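Local coordinates for ABC transporter, substrate-binding protein (Clostridium perfringens, PDB 4EDP) that probably captures a solute outside the cell and delivers it to the membrane components of an ABC importer, at residues 144-156 with 248-261. Sequence-based numbering, arbitrary orientation. Where two conformers were deposited one is given.
Sequences VVDPSAGIEINSW and KPEVINVIPESGTY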
loop_
_atom_site.group_PDB
_atom_site.type_symbol
_atom_site.label_atom_id
_atom_site.label_comp_id
_atom_site.label_asym_id
_atom_site.label_seq_id
_atom_site.Cartn_x
_atom_site.Cartn_y
_atom_site.Cartn_z
ATOM N N VAL A 144 10.766 11.528 -4.854
ATOM C CA VAL A 144 10.563 12.253 -6.099
ATOM C C VAL A 144 11.372 13.516 -5.943
ATOM O O VAL A 144 11.182 14.263 -4.970
ATOM C CB VAL A 144 9.080 12.555 -6.338
ATOM C CG1 VAL A 144 8.887 13.356 -7.676
ATOM C CG2 VAL A 144 8.311 11.250 -6.341
ATOM N N VAL A 145 12.285 13.752 -6.884
ATOM C CA VAL A 145 13.213 14.859 -6.813
ATOM C C VAL A 145 13.274 15.707 -8.063
ATOM O O VAL A 145 13.218 15.184 -9.175
ATOM C CB VAL A 145 14.676 14.301 -6.591
ATOM C CG1 VAL A 145 15.717 15.450 -6.572
ATOM C CG2 VAL A 145 14.770 13.473 -5.312
ATOM N N ASP A 146 13.359 17.027 -7.885
ATOM C CA ASP A 146 13.551 17.964 -9.009
ATOM C C ASP A 146 15.073 18.136 -9.072
ATOM O O ASP A 146 15.648 18.838 -8.250
ATOM C CB ASP A 146 12.888 19.315 -8.738
ATOM C CG ASP A 146 13.229 20.355 -9.788
ATOM O OD1 ASP A 146 13.887 20.015 -10.799
ATOM O OD2 ASP A 146 12.862 21.536 -9.585
ATOM N N PRO A 147 15.730 17.486 -10.036
ATOM C CA PRO A 147 17.185 17.517 -10.085
ATOM C C PRO A 147 17.772 18.871 -10.475
ATOM O O PRO A 147 18.943 19.125 -10.199
ATOM C CB PRO A 147 17.515 16.432 -11.124
ATOM C CG PRO A 147 16.337 16.420 -12.027
ATOM C CD PRO A 147 15.153 16.732 -11.166
ATOM N N SER A 148 16.951 19.761 -11.032
ATOM C CA SER A 148 17.438 21.073 -11.446
ATOM C C SER A 148 17.789 21.995 -10.284
ATOM O O SER A 148 18.382 23.049 -10.499
ATOM C CB SER A 148 16.434 21.762 -12.374
ATOM O OG SER A 148 15.244 22.083 -11.690
ATOM N N ALA A 149 17.417 21.621 -9.060
ATOM C CA ALA A 149 17.768 22.404 -7.890
ATOM C C ALA A 149 19.227 22.109 -7.537
ATOM O O ALA A 149 19.831 22.800 -6.719
ATOM C CB ALA A 149 16.849 22.073 -6.722
ATOM N N GLY A 150 19.788 21.074 -8.150
ATOM C CA GLY A 150 21.180 20.691 -7.920
ATOM C C GLY A 150 21.506 20.187 -6.516
ATOM O O GLY A 150 22.646 20.275 -6.082
ATOM N N ILE A 151 20.514 19.698 -5.789
ATOM C CA ILE A 151 20.752 19.156 -4.452
ATOM C C ILE A 151 20.766 17.650 -4.609
ATOM O O ILE A 151 19.772 17.073 -5.034
ATOM C CB ILE A 151 19.662 19.570 -3.446
ATOM C CG1 ILE A 151 19.569 21.087 -3.320
ATOM C CG2 ILE A 151 19.937 18.968 -2.066
ATOM C CD1 ILE A 151 18.389 21.542 -2.480
ATOM N N GLU A 152 21.884 17.014 -4.287
ATOM C CA GLU A 152 22.001 15.565 -4.408
ATOM C C GLU A 152 21.218 14.827 -3.313
ATOM O O GLU A 152 21.409 15.075 -2.113
ATOM C CB GLU A 152 23.464 15.147 -4.359
ATOM C CG GLU A 152 23.694 13.670 -4.627
ATOM C CD GLU A 152 23.429 13.254 -6.083
ATOM O OE1 GLU A 152 23.235 14.123 -6.961
ATOM O OE2 GLU A 152 23.458 12.034 -6.342
ATOM N N ILE A 153 20.325 13.933 -3.746
ATOM C CA ILE A 153 19.500 13.132 -2.848
ATOM C C ILE A 153 19.509 11.698 -3.376
ATOM O O ILE A 153 18.922 11.413 -4.435
ATOM C CB ILE A 153 18.035 13.643 -2.781
ATOM C CG1 ILE A 153 17.991 15.110 -2.365
ATOM C CG2 ILE A 153 17.236 12.777 -1.822
ATOM C CD1 ILE A 153 16.619 15.767 -2.499
ATOM N N ASN A 154 20.178 10.808 -2.654
ATOM C CA ASN A 154 20.302 9.407 -3.060
ATOM C C ASN A 154 19.666 8.428 -2.085
ATOM O O ASN A 154 18.997 7.468 -2.470
ATOM C CB ASN A 154 21.789 9.060 -3.195
ATOM C CG ASN A 154 22.451 9.780 -4.349
ATOM O OD1 ASN A 154 22.011 9.657 -5.490
ATOM N ND2 ASN A 154 23.528 10.500 -4.067
ATOM N N SER A 155 19.829 8.715 -0.807
ATOM C CA SER A 155 19.385 7.815 0.265
ATOM C C SER A 155 18.263 8.481 1.061
ATOM O O SER A 155 18.034 9.686 0.934
ATOM C CB SER A 155 20.553 7.575 1.208
ATOM O OG SER A 155 20.886 8.788 1.859
ATOM N N TRP A 156 17.569 7.715 1.900
ATOM C CA TRP A 156 16.536 8.301 2.736
ATOM C C TRP A 156 17.153 9.327 3.697
ATOM O O TRP A 156 16.562 10.382 3.961
ATOM C CB TRP A 156 15.826 7.237 3.582
ATOM C CG TRP A 156 14.993 6.235 2.817
ATOM C CD1 TRP A 156 15.193 4.872 2.761
ATOM C CD2 TRP A 156 13.833 6.493 2.016
ATOM N NE1 TRP A 156 14.237 4.286 1.975
ATOM C CE2 TRP A 156 13.386 5.251 1.511
ATOM C CE3 TRP A 156 13.127 7.651 1.665
ATOM C CZ2 TRP A 156 12.292 5.143 0.666
ATOM C CZ3 TRP A 156 12.041 7.533 0.833
ATOM C CH2 TRP A 156 11.633 6.304 0.337
ATOM N N LYS A 248 5.392 18.193 -13.960
ATOM C CA LYS A 248 6.781 18.618 -14.027
ATOM C C LYS A 248 7.616 17.447 -14.520
ATOM O O LYS A 248 8.182 16.723 -13.710
ATOM C CB LYS A 248 7.228 19.052 -12.641
ATOM C CG LYS A 248 8.582 19.661 -12.597
ATOM C CD LYS A 248 8.869 20.213 -11.224
ATOM C CE LYS A 248 10.172 21.009 -11.184
ATOM N NZ LYS A 248 10.142 22.150 -12.136
ATOM N N PRO A 249 7.719 17.271 -15.853
ATOM C CA PRO A 249 8.413 16.084 -16.396
ATOM C C PRO A 249 9.891 15.878 -16.044
ATOM O O PRO A 249 10.382 14.756 -16.160
ATOM C CB PRO A 249 8.196 16.207 -17.917
ATOM C CG PRO A 249 7.798 17.604 -18.139
ATOM C CD PRO A 249 7.072 18.046 -16.928
ATOM N N GLU A 250 10.575 16.929 -15.603
ATOM C CA GLU A 250 11.983 16.809 -15.215
ATOM C C GLU A 250 12.213 16.054 -13.889
ATOM O O GLU A 250 13.359 15.742 -13.556
ATOM C CB GLU A 250 12.658 18.195 -15.159
ATOM C CG GLU A 250 12.732 18.917 -16.529
ATOM C CD GLU A 250 13.509 20.237 -16.504
ATOM O OE1 GLU A 250 13.484 20.963 -17.526
ATOM O OE2 GLU A 250 14.147 20.563 -15.476
ATOM N N VAL A 251 11.155 15.751 -13.131
ATOM C CA VAL A 251 11.351 15.064 -11.854
ATOM C C VAL A 251 11.836 13.621 -12.092
ATOM O O VAL A 251 11.560 13.035 -13.142
ATOM C CB VAL A 251 10.102 15.046 -10.918
ATOM C CG1 VAL A 251 9.728 16.487 -10.470
ATOM C CG2 VAL A 251 8.922 14.302 -11.580
ATOM N N ILE A 252 12.618 13.124 -11.139
ATOM C CA ILE A 252 13.127 11.759 -11.120
ATOM C C ILE A 252 12.645 11.052 -9.847
ATOM O O ILE A 252 12.280 11.696 -8.846
ATOM C CB ILE A 252 14.692 11.734 -11.208
ATOM C CG1 ILE A 252 15.341 12.364 -9.976
ATOM C CG2 ILE A 252 15.143 12.453 -12.484
ATOM C CD1 ILE A 252 16.894 12.309 -9.991
ATOM N N ASN A 253 12.645 9.720 -9.897
ATOM C CA ASN A 253 12.220 8.884 -8.792
ATOM C C ASN A 253 13.421 8.124 -8.261
ATOM O O ASN A 253 13.887 7.147 -8.871
ATOM C CB ASN A 253 11.159 7.909 -9.290
ATOM C CG ASN A 253 10.512 7.127 -8.191
ATOM O OD1 ASN A 253 10.328 7.612 -7.075
ATOM N ND2 ASN A 253 10.109 5.889 -8.516
ATOM N N VAL A 254 13.916 8.586 -7.133
ATOM C CA VAL A 254 15.085 8.001 -6.492
ATOM C C VAL A 254 14.654 6.897 -5.526
ATOM O O VAL A 254 13.799 7.120 -4.663
ATOM C CB VAL A 254 15.914 9.096 -5.730
ATOM C CG1 VAL A 254 17.010 8.475 -4.895
ATOM C CG2 VAL A 254 16.490 10.137 -6.711
ATOM N N ILE A 255 15.231 5.698 -5.694
ATOM C CA ILE A 255 14.970 4.575 -4.791
ATOM C C ILE A 255 16.271 4.341 -4.035
ATOM O O ILE A 255 17.277 3.976 -4.643
ATOM C CB ILE A 255 14.576 3.294 -5.546
ATOM C CG1 ILE A 255 13.337 3.532 -6.413
ATOM C CG2 ILE A 255 14.350 2.107 -4.564
ATOM C CD1 ILE A 255 12.118 4.007 -5.658
ATOM N N PRO A 256 16.283 4.577 -2.714
ATOM C CA PRO A 256 17.533 4.360 -2.010
ATOM C C PRO A 256 18.041 2.926 -2.127
ATOM O O PRO A 256 17.259 1.996 -2.223
ATOM C CB PRO A 256 17.177 4.695 -0.555
ATOM C CG PRO A 256 16.122 5.746 -0.678
ATOM C CD PRO A 256 15.293 5.253 -1.861
ATOM N N GLU A 257 19.353 2.770 -2.097
ATOM C CA GLU A 257 19.968 1.453 -2.161
ATOM C C GLU A 257 19.576 0.562 -0.990
ATOM O O GLU A 257 19.578 -0.672 -1.093
ATOM C CB GLU A 257 21.492 1.592 -2.218
ATOM C CG GLU A 257 21.981 2.059 -3.570
ATOM C CD GLU A 257 23.463 1.814 -3.787
ATOM O OE1 GLU A 257 24.173 1.535 -2.791
ATOM O OE2 GLU A 257 23.915 1.885 -4.959
ATOM N N SER A 258 19.214 1.183 0.122
ATOM C CA SER A 258 18.851 0.441 1.327
ATOM C C SER A 258 17.505 -0.256 1.152
ATOM O O SER A 258 17.191 -1.210 1.874
ATOM C CB SER A 258 18.855 1.375 2.543
ATOM O OG SER A 258 17.837 2.348 2.440
ATOM N N GLY A 259 16.693 0.239 0.215
ATOM C CA GLY A 259 15.417 -0.372 -0.094
ATOM C C GLY A 259 14.233 0.548 0.117
ATOM O O GLY A 259 14.245 1.381 1.019
ATOM N N THR A 260 13.259 0.433 -0.773
ATOM C CA THR A 260 11.990 1.134 -0.658
ATOM C C THR A 260 11.112 0.367 0.343
ATOM O O THR A 260 11.536 -0.655 0.918
ATOM C CB THR A 260 11.214 1.159 -2.012
ATOM O OG1 THR A 260 10.033 1.975 -1.884
ATOM C CG2 THR A 260 10.799 -0.212 -2.407
ATOM N N TYR A 261 9.936 0.928 0.630
ATOM C CA TYR A 261 8.939 0.317 1.499
ATOM C C TYR A 261 7.703 0.007 0.671
ATOM O O TYR A 261 7.255 0.826 -0.137
ATOM C CB TYR A 261 8.543 1.246 2.656
ATOM C CG TYR A 261 9.595 1.325 3.728
ATOM C CD1 TYR A 261 10.724 2.111 3.565
ATOM C CD2 TYR A 261 9.452 0.616 4.915
ATOM C CE1 TYR A 261 11.701 2.172 4.546
ATOM C CE2 TYR A 261 10.425 0.671 5.908
ATOM C CZ TYR A 261 11.535 1.452 5.719
ATOM O OH TYR A 261 12.507 1.527 6.679
HETATM O O HOH W 1 21.248 5.122 -1.679
HETATM O O HOH W 2 19.823 6.065 -4.868
HETATM O O HOH W 3 18.683 5.044 2.677
#
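Pro256 lays its CG over one face of the Trp156 indole, 3.4 Å from the centroid of the five-membered ring and only 4° off the ring normal, a CH-pi contact made almost straight down. With CG of Trp156 anti to its carbonyl carbon (chi1 -67°), the ring swings across to segment 248-261, and its NE1 donates to the carbonyl O of Gly259 at 3.1 Å. That acceptor lies in the indole plane and the N-H points nearly straight at it (169°), so one residue grips the ring's edge while the proline covers a face. Gly259 ends the type I turn that starts at Pro256, and the turn presents both partners. Ile141 and Ile143 of strand 135-145 and Ile184 of helix 178-189 also touch the tryptophan.

Farther along, a short antiparallel pairing joins the segments, in one lobe of a periplasmic-binding-protein fold: Val145 N donates to Ile252 O at 2.8 Å and Ile252 N to Val145 O at 2.9 Å. Strand 252-254 thus lies antiparallel beside the end of strand 135-145, whose other side pairs with strand 233-237. Val145 and Ile252 share one face of the sheet, where CB of Val145 meets CG1 of Ile252 at 4.0 Å; CG2 of Val145 also reaches CG2 of Val254. On the other face Val144 CG1 rests against Val251 CB, and Phe241 of helix 238-247 touches both valines.

Past the strand end, Asp146 turns its carboxylate onto the chain just ahead: OD1 accepts from Ser148 N, closing an Asx turn, and from Ser148 OG at 2.6 Å, both from the same face. Asp146 OD2 lies against CE of Lys248 (3.2 Å); the lysine chain bends at its end and NZ sits farther off, so the salt bridge from OD2 to NZ is long, 3.8 Å.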